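Local coordinates for putative capsid protein of prophage (Escherichia coli CFT073, PDB 3BQW) that probably forms the protein shell that encloses the DNA of a tailed phage, here encoded by a prophage, at residues A[210-213]-A[214-218]; A[220-223]-A[224-227]; A[248-251]-A[252-255]. All coordinates share one frame; numbering follows the deposited sequence.

Contact 1: residues A[210-213]-A[214-218]; sequences GAEV and WRTLR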
loop_
_atom_site.group_PDB
_atom_site.type_symbol
_atom_site.label_atom_id
_atom_site.label_comp_id
_atom_site.label_asym_id
_atom_site.label_seq_id
_atom_site.Cartn_x
_atom_site.Cartn_y
_atom_site.Cartn_z
ATOM N N GLY A 210 -5.752 -10.073 -10.381
ATOM C CA GLY A 210 -6.942 -10.354 -9.607
ATOM C C GLY A 210 -7.408 -11.788 -9.837
ATOM O O GLY A 210 -6.921 -12.471 -10.755
ATOM N N ALA A 211 -8.370 -12.222 -9.014
ATOM C CA ALA A 211 -8.864 -13.600 -8.962
ATOM C C ALA A 211 -9.542 -14.061 -10.227
ATOM O O ALA A 211 -9.435 -15.222 -10.615
ATOM C CB ALA A 211 -9.844 -13.774 -7.759
ATOM N N GLU A 212 -10.273 -13.148 -10.848
ATOM C CA GLU A 212 -11.020 -13.439 -12.047
ATOM C C GLU A 212 -10.042 -13.610 -13.200
ATOM O O GLU A 212 -10.189 -14.525 -14.001
ATOM C CB GLU A 212 -12.034 -12.324 -12.292
ATOM C CG GLU A 212 -12.804 -12.392 -13.610
ATOM C CD GLU A 212 -13.487 -13.711 -13.836
ATOM O OE1 GLU A 212 -13.895 -14.356 -12.842
ATOM O OE2 GLU A 212 -13.635 -14.101 -15.023
ATOM N N VAL A 213 -9.009 -12.769 -13.243
ATOM C CA VAL A 213 -7.928 -12.941 -14.217
ATOM C C VAL A 213 -7.260 -14.315 -14.105
ATOM O O VAL A 213 -7.062 -14.995 -15.108
ATOM C CB VAL A 213 -6.845 -11.852 -14.135
ATOM C CG1 VAL A 213 -5.746 -12.139 -15.173
ATOM C CG2 VAL A 213 -7.446 -10.470 -14.348
ATOM N N TRP A 214 -6.896 -14.713 -12.898
ATOM C CA TRP A 214 -6.244 -16.000 -12.704
ATOM C C TRP A 214 -7.151 -17.161 -13.124
ATOM O O TRP A 214 -6.711 -18.038 -13.834
ATOM C CB TRP A 214 -5.799 -16.166 -11.259
ATOM C CG TRP A 214 -5.284 -17.515 -10.942
ATOM C CD1 TRP A 214 -5.799 -18.382 -10.022
ATOM C CD2 TRP A 214 -4.160 -18.187 -11.542
ATOM N NE1 TRP A 214 -5.045 -19.533 -9.986
ATOM C CE2 TRP A 214 -4.042 -19.447 -10.907
ATOM C CE3 TRP A 214 -3.236 -17.840 -12.534
ATOM C CZ2 TRP A 214 -3.043 -20.363 -11.231
ATOM C CZ3 TRP A 214 -2.234 -18.742 -12.856
ATOM C CH2 TRP A 214 -2.149 -20.004 -12.209
ATOM N N ARG A 215 -8.416 -17.120 -12.709
ATOM C CA ARG A 215 -9.435 -18.113 -13.117
ATOM C C ARG A 215 -9.480 -18.306 -14.650
ATOM O O ARG A 215 -9.438 -19.432 -15.169
ATOM C CB ARG A 215 -10.813 -17.673 -12.569
ATOM C CG ARG A 215 -11.944 -18.669 -12.729
ATOM C CD ARG A 215 -13.351 -18.046 -12.493
ATOM N NE ARG A 215 -13.790 -17.113 -13.549
ATOM C CZ ARG A 215 -14.121 -17.470 -14.802
ATOM N NH1 ARG A 215 -14.092 -18.742 -15.193
ATOM N NH2 ARG A 215 -14.498 -16.548 -15.690
ATOM N N THR A 216 -9.571 -17.192 -15.369
ATOM C CA THR A 216 -9.655 -17.200 -16.826
ATOM C C THR A 216 -8.365 -17.691 -17.495
ATOM O O THR A 216 -8.395 -18.584 -18.344
ATOM C CB THR A 216 -9.971 -15.788 -17.326
ATOM O OG1 THR A 216 -11.160 -15.331 -16.682
ATOM C CG2 THR A 216 -10.147 -15.759 -18.866
ATOM N N LEU A 217 -7.234 -17.105 -17.097
ATOM C CA LEU A 217 -5.932 -17.516 -17.606
ATOM C C LEU A 217 -5.714 -19.012 -17.451
ATOM O O LEU A 217 -5.254 -19.678 -18.366
ATOM C CB LEU A 217 -4.818 -16.734 -16.914
ATOM C CG LEU A 217 -3.369 -16.999 -17.401
ATOM C CD1 LEU A 217 -3.233 -16.864 -18.940
ATOM C CD2 LEU A 217 -2.399 -16.069 -16.688
ATOM N N ARG A 218 -6.088 -19.526 -16.289
ATOM C CA ARG A 218 -6.026 -20.957 -15.950
ATOM C C ARG A 218 -6.878 -21.843 -16.847
ATOM O O ARG A 218 -6.541 -23.002 -17.102
ATOM C CB ARG A 218 -6.536 -21.095 -14.497
ATOM C CG ARG A 218 -5.933 -22.161 -13.671
ATOM C CD ARG A 218 -6.404 -22.012 -12.211
ATOM N NE ARG A 218 -7.866 -22.144 -12.101
ATOM C CZ ARG A 218 -8.631 -21.485 -11.230
ATOM N NH1 ARG A 218 -8.104 -20.637 -10.374
ATOM N NH2 ARG A 218 -9.940 -21.672 -11.228
#
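Glu212 and Arg215, one turn apart on helix 211-218, lie side by side and close a salt bridge through both oxygens of the carboxylate. In the glutamate, CB points away from residues 214-218 and CG continues anti to the backbone N; the bend at chi2 (53°) turns CD toward the arginine. OE1 then takes the hydrogen of Arg215 NE, with OE1 to NE at 2.8 Å. That bond is nearly straight at 178° and lies in the guanidinium plane, but it meets OE1 on the syn side and out of the carboxylate plane. The other oxygen uses its syn lone pair for the second bond, Glu212 OE2 to Arg215 NH2 at 2.7 Å. This is a side-on, two-nitrogen grip; the carboxylate and guanidinium planes are twisted 39° against each other, and the NH2 bond is the less straight of the two. Arg215 meets the acid by bending at chi3. OE2 also passes 3.2 Å from Thr216 OG1, but the angle is too poor for a bond; the hydroxyl turns instead to the backbone, Thr216 OG1 to Glu212 O at 3.0 Å. The same carbonyl accepts Thr216 N at 3.1 Å, the two donors arriving from opposite faces of its plane.

Gly210 is the N-cap, and its O begins the i to i+4 series by receiving Trp214 N at 3.1 Å. The buried side of the helix is largely apolar: Trp214 and Leu217 pack on strand 206-209, and Val213 on Ile350. Thr216 is its polar member, with a hydroxyl satisfied within its own helix. Two bonds hold the ion pair together, and solvent near the exposed arginine would probably screen its charge.

Contact 2: residues A[220-223]-A[224-227]; sequences FKKF and RELY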
loop_
_atom_site.group_PDB
_atom_site.type_symbol
_atom_site.label_atom_id
_atom_site.label_comp_id
_atom_site.label_asym_id
_atom_site.label_seq_id
_atom_site.Cartn_x
_atom_site.Cartn_y
_atom_site.Cartn_z
ATOM N N PHE A 220 -7.328 -21.716 -19.948
ATOM C CA PHE A 220 -6.689 -21.979 -21.238
ATOM C C PHE A 220 -5.735 -23.154 -21.141
ATOM O O PHE A 220 -4.704 -23.063 -20.493
ATOM C CB PHE A 220 -5.893 -20.772 -21.730
ATOM C CG PHE A 220 -6.737 -19.619 -22.181
ATOM C CD1 PHE A 220 -7.347 -19.635 -23.425
ATOM C CD2 PHE A 220 -6.878 -18.489 -21.386
ATOM C CE1 PHE A 220 -8.120 -18.561 -23.851
ATOM C CE2 PHE A 220 -7.642 -17.414 -21.809
ATOM C CZ PHE A 220 -8.272 -17.463 -23.045
ATOM N N LYS A 221 -6.078 -24.236 -21.835
ATOM C CA LYS A 221 -5.200 -25.404 -22.012
ATOM C C LYS A 221 -3.755 -25.017 -22.387
ATOM O O LYS A 221 -2.795 -25.620 -21.909
ATOM C CB LYS A 221 -5.785 -26.309 -23.096
ATOM C CG LYS A 221 -5.330 -27.766 -23.049
ATOM C CD LYS A 221 -5.718 -28.497 -24.352
ATOM C CE LYS A 221 -5.682 -30.018 -24.182
ATOM N NZ LYS A 221 -6.879 -30.564 -23.458
ATOM N N LYS A 222 -3.616 -24.005 -23.243
ATOM C CA LYS A 222 -2.311 -23.587 -23.721
ATOM C C LYS A 222 -1.548 -22.791 -22.675
ATOM O O LYS A 222 -0.321 -22.764 -22.704
ATOM C CB LYS A 222 -2.432 -22.797 -25.032
ATOM C CG LYS A 222 -3.115 -23.562 -26.168
ATOM C CD LYS A 222 -2.456 -24.897 -26.431
ATOM C CE LYS A 222 -3.027 -25.566 -27.680
ATOM N NZ LYS A 222 -2.759 -27.032 -27.631
ATOM N N PHE A 223 -2.247 -22.156 -21.739
ATOM C CA PHE A 223 -1.559 -21.620 -20.574
ATOM C C PHE A 223 -1.043 -22.757 -19.680
ATOM O O PHE A 223 0.105 -22.722 -19.249
ATOM C CB PHE A 223 -2.432 -20.651 -19.761
ATOM C CG PHE A 223 -1.922 -20.430 -18.378
ATOM C CD1 PHE A 223 -0.801 -19.646 -18.165
ATOM C CD2 PHE A 223 -2.513 -21.068 -17.290
ATOM C CE1 PHE A 223 -0.296 -19.462 -16.884
ATOM C CE2 PHE A 223 -2.016 -20.880 -15.996
ATOM C CZ PHE A 223 -0.908 -20.082 -15.800
ATOM N N ARG A 224 -1.889 -23.753 -19.413
ATOM C CA ARG A 224 -1.528 -24.878 -18.529
ATOM C C ARG A 224 -0.274 -25.625 -18.983
ATOM O O ARG A 224 0.530 -26.058 -18.168
ATOM C CB ARG A 224 -2.663 -25.884 -18.456
ATOM C CG ARG A 224 -3.959 -25.325 -17.946
ATOM C CD ARG A 224 -5.029 -26.412 -17.953
ATOM N NE ARG A 224 -6.255 -25.931 -17.331
ATOM C CZ ARG A 224 -7.297 -26.693 -17.012
ATOM N NH1 ARG A 224 -7.282 -28.003 -17.236
ATOM N NH2 ARG A 224 -8.360 -26.132 -16.435
ATOM N N GLU A 225 -0.146 -25.798 -20.299
ATOM C CA GLU A 225 1.006 -26.471 -20.905
ATOM C C GLU A 225 2.335 -25.699 -20.726
ATOM O O GLU A 225 3.406 -26.306 -20.741
ATOM C CB GLU A 225 0.717 -26.721 -22.389
ATOM C CG GLU A 225 -0.420 -27.752 -22.637
ATOM C CD GLU A 225 -0.880 -27.846 -24.110
ATOM O OE1 GLU A 225 -0.360 -27.079 -24.979
ATOM O OE2 GLU A 225 -1.769 -28.697 -24.393
ATOM N N LEU A 226 2.261 -24.372 -20.572
ATOM C CA LEU A 226 3.455 -23.523 -20.376
ATOM C C LEU A 226 3.645 -23.117 -18.924
ATOM O O LEU A 226 4.736 -22.703 -18.531
ATOM C CB LEU A 226 3.353 -22.240 -21.212
ATOM C CG LEU A 226 3.339 -22.387 -22.729
ATOM C CD1 LEU A 226 3.162 -21.033 -23.401
ATOM C CD2 LEU A 226 4.607 -23.084 -23.204
ATOM N N TYR A 227 2.569 -23.209 -18.146
ATOM C CA TYR A 227 2.556 -22.839 -16.722
ATOM C C TYR A 227 3.601 -23.645 -15.941
ATOM O O TYR A 227 3.554 -24.879 -15.907
ATOM C CB TYR A 227 1.131 -23.054 -16.151
ATOM C CG TYR A 227 0.940 -22.894 -14.648
ATOM C CD1 TYR A 227 1.686 -21.981 -13.909
ATOM C CD2 TYR A 227 -0.032 -23.638 -13.982
ATOM C CE1 TYR A 227 1.488 -21.841 -12.539
ATOM C CE2 TYR A 227 -0.239 -23.511 -12.612
ATOM C CZ TYR A 227 0.521 -22.603 -11.885
ATOM O OH TYR A 227 0.316 -22.463 -10.506
#
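Tyr227 lays its CB over one face of the Phe223 ring, offset toward the rim, in a CH-pi contact with CB 3.9 Å from the ring centroid. The tyrosine ring continues beyond it. The planes are only 19° apart, yet the centroids stand 5.0 Å from each other: the rings are near parallel but slid apart, and the CH-pi contact is the real meeting with a face. The closest side-chain approach includes Phe223 CZ to Tyr227 CG, 3.6 Å. Phe223 reaches this place because CG stands anti to its backbone N (chi1 162°), which leans the ring toward the C-terminal end of the helix, to Tyr227.

On another side of the same turn Lys222 and Glu225 run alongside, pointing the same way. The lysine bends at chi2 (-54°), laying CD against Glu225 OE1 at 3.4 Å before NZ forms a loose salt bridge to that oxygen at 3.6 Å. Lys221 crosses the same glutamate with its aliphatic CG, 3.9 Å from Glu225 OE2.

The backbone positions both groups. Phe220 is the N-cap residue, and its O accepts Arg224 N; Lys221 O likewise accepts Glu225 N, setting Glu225 on the helix. Phe223 O receives two donors, Tyr227 N at 2.7 Å and Leu226 N, each bond well short of straight, which keeps Tyr227 beside Phe223. Further out, Tyr227 OH is hydrogen-bonded to Lys251 O, and Arg224 NE to Arg218 O.

Helix 221-226 is therefore a short, amphipathic unit following helix 211-218. Phe223 packs on Trp214 of that helix and Tyr227 meets it edge-to-face; Phe220 meets Trp179 edge-to-face, and Tyr227 bridges across to strand 248-254.

Contact 3: residues A[248-251]-A[252-255]; sequences VSFK and GYLG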
loop_
_atom_site.group_PDB
_atom_site.type_symbol
_atom_site.label_atom_id
_atom_site.label_comp_id
_atom_site.label_asym_id
_atom_site.label_seq_id
_atom_site.Cartn_x
_atom_site.Cartn_y
_atom_site.Cartn_z
ATOM N N VAL A 248 -1.961 -12.956 -0.876
ATOM C CA VAL A 248 -1.181 -13.087 -2.087
ATOM C C VAL A 248 -0.803 -14.551 -2.256
ATOM O O VAL A 248 -0.527 -15.237 -1.277
ATOM C CB VAL A 248 0.090 -12.209 -1.941
ATOM C CG1 VAL A 248 1.234 -12.732 -2.712
ATOM C CG2 VAL A 248 -0.233 -10.765 -2.310
ATOM N N SER A 249 -0.814 -15.024 -3.495
ATOM C CA SER A 249 -0.380 -16.345 -3.803
ATOM C C SER A 249 0.562 -16.302 -4.992
ATOM O O SER A 249 0.213 -15.796 -6.067
ATOM C CB SER A 249 -1.573 -17.232 -4.131
ATOM O OG SER A 249 -1.105 -18.503 -4.549
ATOM N N PHE A 250 1.754 -16.835 -4.786
ATOM C CA PHE A 250 2.731 -16.972 -5.820
ATOM C C PHE A 250 2.450 -18.265 -6.561
ATOM O O PHE A 250 2.392 -19.323 -5.958
ATOM C CB PHE A 250 4.160 -16.978 -5.272
ATOM C CG PHE A 250 5.196 -16.836 -6.350
ATOM C CD1 PHE A 250 5.609 -15.592 -6.763
ATOM C CD2 PHE A 250 5.706 -17.945 -6.978
ATOM C CE1 PHE A 250 6.522 -15.453 -7.789
ATOM C CE2 PHE A 250 6.632 -17.820 -7.992
ATOM C CZ PHE A 250 7.031 -16.572 -8.408
ATOM N N LYS A 251 2.282 -18.155 -7.876
ATOM C CA LYS A 251 1.822 -19.263 -8.700
ATOM C C LYS A 251 2.922 -19.962 -9.477
ATOM O O LYS A 251 2.752 -21.119 -9.857
ATOM C CB LYS A 251 0.756 -18.759 -9.689
ATOM C CG LYS A 251 -0.529 -18.314 -9.027
ATOM C CD LYS A 251 -1.132 -19.436 -8.191
ATOM C CE LYS A 251 -2.424 -19.011 -7.605
ATOM N NZ LYS A 251 -2.987 -20.002 -6.689
ATOM N N GLY A 252 4.026 -19.275 -9.746
ATOM C CA GLY A 252 5.061 -19.818 -10.601
ATOM C C GLY A 252 5.506 -18.811 -11.630
ATOM O O GLY A 252 5.389 -17.616 -11.420
ATOM N N TYR A 253 6.003 -19.316 -12.754
ATOM C CA TYR A 253 6.589 -18.501 -13.805
ATOM C C TYR A 253 6.036 -18.878 -15.170
ATOM O O TYR A 253 5.614 -20.020 -15.396
ATOM C CB TYR A 253 8.117 -18.639 -13.817
ATOM C CG TYR A 253 8.794 -18.107 -12.572
ATOM C CD1 TYR A 253 9.335 -16.818 -12.535
ATOM C CD2 TYR A 253 8.872 -18.882 -11.423
ATOM C CE1 TYR A 253 9.958 -16.326 -11.382
ATOM C CE2 TYR A 253 9.484 -18.404 -10.264
ATOM C CZ TYR A 253 10.030 -17.134 -10.253
ATOM O OH TYR A 253 10.638 -16.697 -9.095
ATOM N N LEU A 254 6.024 -17.887 -16.060
ATOM C CA LEU A 254 5.708 -18.065 -17.471
ATOM C C LEU A 254 6.910 -17.509 -18.219
ATOM O O LEU A 254 6.952 -16.343 -18.565
ATOM C CB LEU A 254 4.417 -17.305 -17.788
ATOM C CG LEU A 254 3.672 -17.447 -19.106
ATOM C CD1 LEU A 254 3.447 -18.933 -19.484
ATOM C CD2 LEU A 254 2.321 -16.681 -18.999
ATOM N N GLY A 255 7.929 -18.333 -18.413
ATOM C CA GLY A 255 9.199 -17.830 -18.918
ATOM C C GLY A 255 9.856 -17.045 -17.800
ATOM O O GLY A 255 10.029 -17.572 -16.716
#
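Between Phe250 and Tyr253 the strand kinks at Lys251 (psi -24°), setting segments 248-251 and 252-254 at 55° to each other, with Lys251 and Gly252 both bonded through the backbone to Leu259 on the partner strand, consistent with a beta bulge, and Gly252 at phi 133°, a region open chiefly to glycine. The extra residue brings to one side two aromatics that, three apart in a regular strand, would lie on opposite faces. Phe250 turns the edge of its ring toward the face of Tyr253 in an offset edge-to-face pair, centroids 5.3 Å apart. Its leading atom is CZ, which comes 3.6 Å from Tyr253 CZ. Nearer the backbone, Phe250 CE2 rests 3.5 Å from Gly252 N. The tyrosine hydroxyl is held by Glu238 and Ser235. On the other side of the chain, Lys251 NZ makes a weak bond to Ser249 OG at 3.2 Å.

Strand 248-254 forms a beta hairpin with strand 257-267; Phe250 touches Ala258 of that strand and Glu238 and Cys241 of helix 236-241, while Leu254 packs on helix 190-198.

Overall arrangement
The three contacts follow in series along the chain, on one side of its centre, and Trp214 and Tyr227 join them. Contacts 1 and 3 lie at similar depth, about 22 and 21 Å from the chain's centre to their own, contact 2 farther out at about 31 Å; contact 1 is buried, the others partly so. Contacts 1 and 2 each sit within one short helix and pair an ionic outer side with a largely apolar inner one; contact 3 belongs to a hairpin strand and relies on aromatics placed by a bulge. Trp214 packs on Phe223, Tyr227 and Lys251, while the Tyr227 hydroxyl probably bonds the carbonyl of Lys251, tying both helices to strand 248-254.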